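Local coordinates for protein probable glutathione S-transferase (Pseudomonas aeruginosa, PDB 6JWK) that probably isomerises maleylpyruvate or maleylacetoacetate with the help of glutathione, as a member of the zeta class of the glutathione transferase superfamily, at residues B[17-25]-B[73-82]; B[1-12]-B[51-59]. One frame throughout, in Å; residues are numbered along the deposited sequence.

Contact 1. Residues B[17-25]-B[73-82]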
loop_
_atom_site.group_PDB
_atom_site.type_symbol
_atom_site.label_atom_id
_atom_site.label_comp_id
_atom_site.label_asym_id
_atom_site.label_seq_id
_atom_site.Cartn_x
_atom_site.Cartn_y
_atom_site.Cartn_z
ATOM N N ILE B 17 -10.471 13.690 2.321
ATOM C CA ILE B 17 -10.192 14.045 3.750
ATOM C C ILE B 17 -8.868 14.807 3.811
ATOM O O ILE B 17 -8.792 15.868 4.501
ATOM C CB ILE B 17 -10.141 12.768 4.597
ATOM C CG1 ILE B 17 -11.496 12.059 4.625
ATOM C CG2 ILE B 17 -9.614 13.032 5.996
ATOM C CD1 ILE B 17 -11.408 10.629 5.183
ATOM N N ALA B 18 -7.842 14.323 3.120
ATOM C CA ALA B 18 -6.518 14.993 3.147
ATOM C C ALA B 18 -6.676 16.445 2.688
ATOM O O ALA B 18 -6.130 17.410 3.341
ATOM C CB ALA B 18 -5.534 14.260 2.266
ATOM N N LEU B 19 -7.316 16.655 1.534
ATOM C CA LEU B 19 -7.522 18.041 1.042
ATOM C C LEU B 19 -8.300 18.873 2.080
ATOM O O LEU B 19 -7.955 20.049 2.256
ATOM C CB LEU B 19 -8.231 18.005 -0.323
ATOM C CG LEU B 19 -7.371 17.434 -1.443
ATOM C CD1 LEU B 19 -8.209 17.139 -2.696
ATOM C CD2 LEU B 19 -6.227 18.384 -1.808
ATOM N N ALA B 20 -9.350 18.328 2.684
ATOM C CA ALA B 20 -10.189 19.047 3.670
ATOM C C ALA B 20 -9.312 19.415 4.864
ATOM O O ALA B 20 -9.348 20.585 5.245
ATOM C CB ALA B 20 -11.408 18.261 4.066
ATOM N N LEU B 21 -8.452 18.514 5.353
ATOM C CA LEU B 21 -7.559 18.840 6.491
ATOM C C LEU B 21 -6.592 19.977 6.122
ATOM O O LEU B 21 -6.242 20.787 7.006
ATOM C CB LEU B 21 -6.814 17.576 6.932
ATOM C CG LEU B 21 -7.691 16.524 7.595
ATOM C CD1 LEU B 21 -6.897 15.232 7.784
ATOM C CD2 LEU B 21 -8.203 17.049 8.941
ATOM N N LYS B 22 -6.170 20.055 4.862
ATOM C CA LYS B 22 -5.246 21.117 4.406
ATOM C C LYS B 22 -6.011 22.434 4.196
ATOM O O LYS B 22 -5.342 23.440 4.135
ATOM C CB LYS B 22 -4.585 20.730 3.075
ATOM C CG LYS B 22 -3.626 19.551 3.164
ATOM C CD LYS B 22 -2.354 19.866 3.890
ATOM C CE LYS B 22 -1.246 18.861 3.637
ATOM N NZ LYS B 22 -0.195 18.997 4.683
ATOM N N GLY B 23 -7.332 22.395 4.006
ATOM C CA GLY B 23 -8.177 23.547 3.628
ATOM C C GLY B 23 -8.102 23.844 2.139
ATOM O O GLY B 23 -8.241 25.014 1.768
ATOM N N LEU B 24 -7.917 22.818 1.301
ATOM C CA LEU B 24 -7.825 22.911 -0.185
ATOM C C LEU B 24 -8.994 22.168 -0.855
ATOM O O LEU B 24 -8.809 21.670 -1.980
ATOM C CB LEU B 24 -6.498 22.259 -0.619
ATOM C CG LEU B 24 -5.211 22.857 -0.059
ATOM C CD1 LEU B 24 -4.033 21.960 -0.362
ATOM C CD2 LEU B 24 -4.961 24.249 -0.605
ATOM N N ASP B 25 -10.145 21.969 -0.217
ATOM C CA ASP B 25 -11.147 21.023 -0.800
ATOM C C ASP B 25 -12.005 21.704 -1.896
ATOM O O ASP B 25 -12.797 20.972 -2.536
ATOM C CB ASP B 25 -11.965 20.307 0.279
ATOM C CG ASP B 25 -12.718 21.268 1.169
ATOM O OD1 ASP B 25 -13.607 21.963 0.624
ATOM O OD2 ASP B 25 -12.374 21.356 2.374
ATOM N N LEU B 73 0.893 16.088 -1.023
ATOM C CA LEU B 73 0.204 17.253 -0.428
ATOM C C LEU B 73 1.032 17.841 0.713
ATOM O O LEU B 73 0.925 19.082 0.929
ATOM C CB LEU B 73 -1.184 16.852 0.078
ATOM C CG LEU B 73 -2.188 16.488 -0.999
ATOM C CD1 LEU B 73 -3.530 16.130 -0.367
ATOM C CD2 LEU B 73 -2.329 17.634 -2.002
ATOM N N ASP B 74 1.813 17.042 1.427
ATOM C CA ASP B 74 2.710 17.593 2.473
ATOM C C ASP B 74 3.857 18.424 1.858
ATOM O O ASP B 74 4.355 19.299 2.549
ATOM C CB ASP B 74 3.280 16.523 3.387
ATOM C CG ASP B 74 2.404 16.105 4.557
ATOM O OD1 ASP B 74 1.329 16.704 4.761
ATOM O OD2 ASP B 74 2.787 15.137 5.230
ATOM N N ALA B 75 4.222 18.220 0.599
ATOM C CA ALA B 75 5.181 19.093 -0.121
ATOM C C ALA B 75 4.475 20.358 -0.598
ATOM O O ALA B 75 5.046 21.434 -0.442
ATOM C CB ALA B 75 5.780 18.362 -1.291
ATOM N N VAL B 76 3.250 20.224 -1.122
ATOM C CA VAL B 76 2.452 21.342 -1.685
ATOM C C VAL B 76 2.152 22.368 -0.587
ATOM O O VAL B 76 2.304 23.553 -0.858
ATOM C CB VAL B 76 1.146 20.831 -2.310
ATOM C CG1 VAL B 76 0.231 21.995 -2.676
ATOM C CG2 VAL B 76 1.417 19.934 -3.503
ATOM N N GLN B 77 1.758 21.923 0.602
ATOM C CA GLN B 77 1.417 22.791 1.774
ATOM C C GLN B 77 1.730 22.005 3.034
ATOM O O GLN B 77 0.932 21.180 3.504
ATOM C CB GLN B 77 -0.057 23.181 1.767
ATOM C CG GLN B 77 -0.442 24.124 2.897
ATOM C CD GLN B 77 -1.943 24.253 2.940
ATOM O OE1 GLN B 77 -2.548 24.641 1.952
ATOM N NE2 GLN B 77 -2.565 23.837 4.040
ATOM N N PRO B 78 2.940 22.190 3.563
ATOM C CA PRO B 78 3.412 21.388 4.679
ATOM C C PRO B 78 2.477 21.349 5.899
ATOM O O PRO B 78 2.360 20.287 6.470
ATOM C CB PRO B 78 4.743 22.084 5.009
ATOM C CG PRO B 78 5.215 22.586 3.661
ATOM C CD PRO B 78 3.950 23.133 3.050
ATOM N N GLU B 79 1.900 22.490 6.295
ATOM C CA GLU B 79 1.062 22.625 7.521
ATOM C C GLU B 79 -0.413 22.618 7.145
ATOM O O GLU B 79 -0.785 23.208 6.133
ATOM C CB GLU B 79 1.387 23.930 8.254
ATOM C CG GLU B 79 2.739 23.922 8.924
ATOM C CD GLU B 79 2.872 22.867 10.001
ATOM O OE1 GLU B 79 1.882 22.612 10.711
ATOM O OE2 GLU B 79 3.943 22.266 10.095
ATOM N N PRO B 80 -1.304 21.910 7.876
ATOM C CA PRO B 80 -0.921 20.923 8.889
ATOM C C PRO B 80 -0.476 19.577 8.254
ATOM O O PRO B 80 -0.940 19.215 7.178
ATOM C CB PRO B 80 -2.213 20.757 9.673
ATOM C CG PRO B 80 -3.277 20.870 8.587
ATOM C CD PRO B 80 -2.762 21.987 7.691
ATOM N N ARG B 81 0.466 18.890 8.899
ATOM C CA ARG B 81 1.247 17.803 8.283
ATOM C C ARG B 81 0.415 16.516 8.299
ATOM O O ARG B 81 -0.136 16.193 9.311
ATOM C CB ARG B 81 2.587 17.678 9.003
ATOM C CG ARG B 81 3.615 16.944 8.166
ATOM C CD ARG B 81 4.989 16.991 8.774
ATOM N NE ARG B 81 5.513 18.324 8.541
ATOM C CZ ARG B 81 6.021 18.755 7.396
ATOM N NH1 ARG B 81 6.451 20.006 7.319
ATOM N NH2 ARG B 81 6.105 17.951 6.346
ATOM N N LEU B 82 0.301 15.778 7.202
ATOM C CA LEU B 82 -0.521 14.529 7.221
ATOM C C LEU B 82 0.361 13.331 7.565
ATOM O O LEU B 82 -0.165 12.286 7.960
ATOM C CB LEU B 82 -1.230 14.336 5.876
ATOM C CG LEU B 82 -2.206 15.452 5.510
ATOM C CD1 LEU B 82 -2.781 15.237 4.137
ATOM C CD2 LEU B 82 -3.320 15.587 6.522
#
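The amino group of Lys22 meets Asp74 in a salt bridge, NZ to OD1 2.8 Å, and its N-H groups also serve two backbone carbonyls that follow helix 66-76. Pro80 O lies 2.6 Å from Lys22 NZ, the donor standing above that carbonyl's plane, whereas Gln77 O, 2.7 Å from Lys22 NZ, is met almost head-on (C=O...N 164°). Lysine suits the place because its chain, bent at chi2 (-71°), carries a charge from the end of one helix into a loop full of carbonyl oxygens; Asp74 probably offsets that charge in this buried setting. Asp74 OD1 also takes the N-H of Leu82 on its syn lone pair, and this ties the loop back onto the helix that it leaves.

Gln77 works in the reverse direction. With CG anti to the backbone N (chi1 -177°) and the chain extended beyond it, NE2 reaches Lys22 O at 2.8 Å, just where helix 10-22 ends in a Schellman motif at Gly23, and gives its other N-H to Glu79 O. Leu24 CD2 rests near Gln77 OE1.

Beneath the polar layer the methyl of Ala18, small enough for a close approach, fits tightly against Leu82 CD1 (3.5 Å) and also meets Leu73 CD1. The side chains of Leu19 and Leu73 cross at about a right angle, and Leu21 CD1 touches Leu82 CD2. Helices 162-176 and 198-203 border helix 10-22 here, with Cys165 against Ala18 and Ala199 against Leu21.

Contact 2. Residues B[1-12]-B[51-59]. With SO4 (sulfate ion), chain I.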
loop_
_atom_site.group_PDB
_atom_site.type_symbol
_atom_site.label_atom_id
_atom_site.label_comp_id
_atom_site.label_asym_id
_atom_site.label_seq_id
_atom_site.Cartn_x
_atom_site.Cartn_y
_atom_site.Cartn_z
ATOM N N MET B 1 -4.805 23.114 -8.690
ATOM C CA MET B 1 -4.903 21.634 -8.709
ATOM C C MET B 1 -6.362 21.203 -8.666
ATOM O O MET B 1 -7.161 21.882 -8.062
ATOM C CB MET B 1 -4.195 21.018 -7.504
ATOM C CG MET B 1 -2.777 21.455 -7.427
ATOM S SD MET B 1 -1.721 20.156 -6.768
ATOM C CE MET B 1 -0.126 20.957 -6.973
ATOM N N GLN B 2 -6.641 20.042 -9.233
ATOM C CA GLN B 2 -7.977 19.454 -9.266
ATOM C C GLN B 2 -7.820 18.010 -8.805
ATOM O O GLN B 2 -6.763 17.413 -9.027
ATOM C CB GLN B 2 -8.554 19.580 -10.674
ATOM C CG GLN B 2 -8.475 20.987 -11.237
ATOM C CD GLN B 2 -8.948 21.001 -12.664
ATOM O OE1 GLN B 2 -9.773 21.832 -13.031
ATOM N NE2 GLN B 2 -8.460 20.062 -13.468
ATOM N N LEU B 3 -8.816 17.494 -8.118
ATOM C CA LEU B 3 -8.869 16.075 -7.733
ATOM C C LEU B 3 -10.122 15.476 -8.323
ATOM O O LEU B 3 -11.209 15.874 -7.863
ATOM C CB LEU B 3 -8.917 15.888 -6.216
ATOM C CG LEU B 3 -8.923 14.407 -5.871
ATOM C CD1 LEU B 3 -7.504 13.951 -5.604
ATOM C CD2 LEU B 3 -9.877 14.082 -4.748
ATOM N N TYR B 4 -9.942 14.510 -9.222
ATOM C CA TYR B 4 -11.017 13.779 -9.908
ATOM C C TYR B 4 -11.419 12.664 -8.942
ATOM O O TYR B 4 -10.587 11.828 -8.591
ATOM C CB TYR B 4 -10.560 13.387 -11.323
ATOM C CG TYR B 4 -10.420 14.592 -12.219
ATOM C CD1 TYR B 4 -9.288 15.400 -12.165
ATOM C CD2 TYR B 4 -11.490 15.021 -13.010
ATOM C CE1 TYR B 4 -9.200 16.566 -12.912
ATOM C CE2 TYR B 4 -11.417 16.187 -13.763
ATOM C CZ TYR B 4 -10.258 16.945 -13.725
ATOM O OH TYR B 4 -10.165 18.102 -14.428
ATOM N N SER B 5 -12.664 12.722 -8.474
ATOM C CA SER B 5 -13.196 11.947 -7.332
ATOM C C SER B 5 -14.514 11.311 -7.761
ATOM O O SER B 5 -15.224 11.925 -8.529
ATOM C CB SER B 5 -13.375 12.875 -6.142
ATOM O OG SER B 5 -14.362 12.389 -5.210
ATOM N N PHE B 6 -14.834 10.124 -7.277
ATOM C CA PHE B 6 -16.212 9.571 -7.278
ATOM C C PHE B 6 -16.675 9.494 -5.816
ATOM O O PHE B 6 -15.859 9.070 -4.898
ATOM C CB PHE B 6 -16.227 8.229 -8.027
ATOM C CG PHE B 6 -17.522 7.458 -7.938
ATOM C CD1 PHE B 6 -18.679 7.935 -8.556
ATOM C CD2 PHE B 6 -17.582 6.239 -7.271
ATOM C CE1 PHE B 6 -19.869 7.212 -8.493
ATOM C CE2 PHE B 6 -18.778 5.536 -7.179
ATOM C CZ PHE B 6 -19.915 6.015 -7.803
ATOM N N PHE B 7 -17.936 9.870 -5.558
ATOM C CA PHE B 7 -18.461 10.011 -4.165
ATOM C C PHE B 7 -18.284 8.694 -3.404
ATOM O O PHE B 7 -17.916 8.719 -2.216
ATOM C CB PHE B 7 -19.896 10.550 -4.115
ATOM C CG PHE B 7 -20.948 9.590 -4.581
ATOM C CD1 PHE B 7 -21.488 8.670 -3.710
ATOM C CD2 PHE B 7 -21.370 9.593 -5.897
ATOM C CE1 PHE B 7 -22.444 7.771 -4.146
ATOM C CE2 PHE B 7 -22.357 8.723 -6.321
ATOM C CZ PHE B 7 -22.876 7.801 -5.450
ATOM N N ASN B 8 -18.467 7.570 -4.074
ATOM C CA ASN B 8 -18.527 6.244 -3.411
ATOM C C ASN B 8 -17.186 5.502 -3.464
ATOM O O ASN B 8 -17.141 4.340 -2.983
ATOM C CB ASN B 8 -19.607 5.375 -4.049
ATOM C CG ASN B 8 -20.547 4.894 -2.971
ATOM O OD1 ASN B 8 -21.066 5.710 -2.208
ATOM N ND2 ASN B 8 -20.708 3.587 -2.861
ATOM N N SER B 9 -16.145 6.104 -4.041
ATOM C CA SER B 9 -14.794 5.489 -4.093
ATOM C C SER B 9 -14.083 5.701 -2.754
ATOM O O SER B 9 -13.863 6.894 -2.388
ATOM C CB SER B 9 -14.015 6.072 -5.229
ATOM O OG SER B 9 -12.637 5.981 -4.970
ATOM N N SER B 10 -13.686 4.633 -2.066
ATOM C CA SER B 10 -12.957 4.732 -0.775
ATOM C C SER B 10 -11.635 5.477 -0.954
ATOM O O SER B 10 -11.265 6.265 -0.076
ATOM C CB SER B 10 -12.692 3.394 -0.162
ATOM O OG SER B 10 -13.889 2.828 0.253
ATOM N N THR B 11 -10.918 5.226 -2.043
ATOM C CA THR B 11 -9.584 5.832 -2.245
ATOM C C THR B 11 -9.811 7.322 -2.520
ATOM O O THR B 11 -8.977 8.132 -2.087
ATOM C CB THR B 11 -8.773 5.087 -3.329
ATOM O OG1 THR B 11 -9.611 5.033 -4.490
ATOM C CG2 THR B 11 -8.399 3.688 -2.892
ATOM N N SER B 12 -10.883 7.690 -3.206
ATOM C CA SER B 12 -11.235 9.132 -3.398
ATOM C C SER B 12 -11.496 9.775 -2.025
ATOM O O SER B 12 -11.034 10.882 -1.762
ATOM C CB SER B 12 -12.440 9.312 -4.296
ATOM O OG SER B 12 -12.178 8.834 -5.606
ATOM N N ALA B 51 -8.163 4.929 -13.026
ATOM C CA ALA B 51 -8.598 4.542 -11.661
ATOM C C ALA B 51 -8.523 5.776 -10.743
ATOM O O ALA B 51 -7.514 6.498 -10.800
ATOM C CB ALA B 51 -7.776 3.387 -11.135
ATOM N N LEU B 52 -9.589 6.042 -9.983
ATOM C CA LEU B 52 -9.741 7.274 -9.169
ATOM C C LEU B 52 -9.096 7.030 -7.808
ATOM O O LEU B 52 -8.854 5.897 -7.438
ATOM C CB LEU B 52 -11.230 7.611 -9.042
ATOM C CG LEU B 52 -11.966 7.937 -10.345
ATOM C CD1 LEU B 52 -13.452 8.165 -10.067
ATOM C CD2 LEU B 52 -11.362 9.146 -11.059
ATOM N N PRO B 53 -8.739 8.071 -7.039
ATOM C CA PRO B 53 -8.815 9.449 -7.518
ATOM C C PRO B 53 -7.625 9.808 -8.435
ATOM O O PRO B 53 -6.664 9.092 -8.441
ATOM C CB PRO B 53 -8.763 10.243 -6.226
ATOM C CG PRO B 53 -7.866 9.404 -5.330
ATOM C CD PRO B 53 -8.127 7.959 -5.704
ATOM N N THR B 54 -7.669 10.961 -9.099
ATOM C CA THR B 54 -6.509 11.502 -9.823
ATOM C C THR B 54 -6.309 12.937 -9.391
ATOM O O THR B 54 -7.213 13.746 -9.663
ATOM C CB THR B 54 -6.695 11.395 -11.353
ATOM O OG1 THR B 54 -7.042 10.051 -11.663
ATOM C CG2 THR B 54 -5.448 11.750 -12.128
ATOM N N LEU B 55 -5.150 13.255 -8.832
ATOM C CA LEU B 55 -4.783 14.658 -8.569
ATOM C C LEU B 55 -4.160 15.210 -9.848
ATOM O O LEU B 55 -3.319 14.496 -10.423
ATOM C CB LEU B 55 -3.799 14.723 -7.409
ATOM C CG LEU B 55 -3.413 16.150 -7.031
ATOM C CD1 LEU B 55 -4.523 16.794 -6.235
ATOM C CD2 LEU B 55 -2.098 16.179 -6.281
ATOM N N VAL B 56 -4.590 16.384 -10.313
ATOM C CA VAL B 56 -4.062 17.010 -11.564
ATOM C C VAL B 56 -3.523 18.390 -11.181
ATOM O O VAL B 56 -4.344 19.210 -10.743
ATOM C CB VAL B 56 -5.138 17.077 -12.665
ATOM C CG1 VAL B 56 -4.651 17.804 -13.922
ATOM C CG2 VAL B 56 -5.661 15.704 -13.053
ATOM N N ASP B 57 -2.201 18.619 -11.289
ATOM C CA ASP B 57 -1.550 19.880 -10.819
ATOM C C ASP B 57 -1.663 21.009 -11.854
ATOM O O ASP B 57 -2.223 20.773 -12.953
ATOM C CB ASP B 57 -0.073 19.712 -10.477
ATOM C CG ASP B 57 0.863 19.504 -11.663
ATOM O OD1 ASP B 57 0.433 19.669 -12.846
ATOM O OD2 ASP B 57 2.017 19.145 -11.394
ATOM N N ALA B 58 -1.155 22.189 -11.478
ATOM C CA ALA B 58 -1.006 23.401 -12.317
ATOM C C ALA B 58 -0.714 23.023 -13.776
ATOM O O ALA B 58 -1.532 23.343 -14.660
ATOM C CB ALA B 58 0.095 24.250 -11.725
ATOM N N ASP B 59 0.386 22.308 -14.021
ATOM C CA ASP B 59 0.888 22.009 -15.393
ATOM C C ASP B 59 0.280 20.715 -15.967
ATOM O O ASP B 59 0.849 20.208 -16.941
ATOM C CB ASP B 59 2.421 21.920 -15.393
ATOM C CG ASP B 59 3.089 22.382 -16.681
ATOM O OD1 ASP B 59 2.411 23.040 -17.500
ATOM O OD2 ASP B 59 4.287 22.080 -16.856
HETATM S S SO4 I . -13.043 1.615 -4.265
HETATM O O1 SO4 I . -11.854 2.370 -4.004
HETATM O O2 SO4 I . -12.740 0.258 -4.583
HETATM O O3 SO4 I . -13.926 1.575 -3.115
HETATM O O4 SO4 I . -13.705 2.226 -5.381
#
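Two central, antiparallel strands of the thioredoxin-like sheet meet here, joined at one end to the cis-proline loop and the start of helix 10-22. Gln2 and Val56 form a hydrogen-bonded pair, with Val56 N to Gln2 O at 2.7 Å and Gln2 N to Val56 O at 2.9 Å. Tyr4 and Thr54 repeat the pattern, Tyr4 N to Thr54 O 2.9 Å. Between them, Leu3 and Leu55 make a non-hydrogen-bonded pair whose CD1 methyls approach to 4.2 Å on the face turned to helix 10-22, where branched apolar side chains fill the space between sheet and helix; on that same face Met1 SD lies against Leu55 CD2.

On the other face, with CG anti to the carbonyl carbon (chi1 -69°), the Tyr4 ring lies over toward strand 54-56, which brings Thr54 O to its edge, in plane, and Val56 CG2 obliquely to CE1 at 3.6 Å.

Leu52 CD1 closes against Phe6 CB at 3.4 Å. The peptide bond before Pro53 is cis, a form proline adopts far more readily than other residues, and its ring then rests on the first turn of the helix, Pro53 CD beside Thr11 OG1 and Pro53 CB beside Ser12 OG. Ser9 holds the N-cap position, and a sulfate, probably from the crystallisation liquor, accepts a bond from Ser10 N at 3.2 Å (168° at the hydrogen); His105 is a further partner of the ion. A cis-proline facing the start of the first helix is a hallmark of the thioredoxin-like domain of glutathione transferases, in which this region generally borders the glutathione site.

How the contacts relate
Contacts 1 and 2 have centres 14 Å apart and share helix 10-22: contact 2 takes in its first turn, contact 1 its last turns. Along the chain their segments alternate, 1-12, 17-25, 51-59 and 73-82, so the two pairings interlock. Contact 2 joins strands 2-5 and 54-56 within the sheet, whereas contact 1 packs helix 10-22 against the end of helix 66-76 and the loop after it. They touch directly: Leu19 CD1 lies 3.8 Å from Leu3 CB, and Val76 CG2 3.9 Å from Met1 CE. These contacts tie sheet and helices together within the thioredoxin-like domain, with contact 1 at its junction with the helical remainder of the chain.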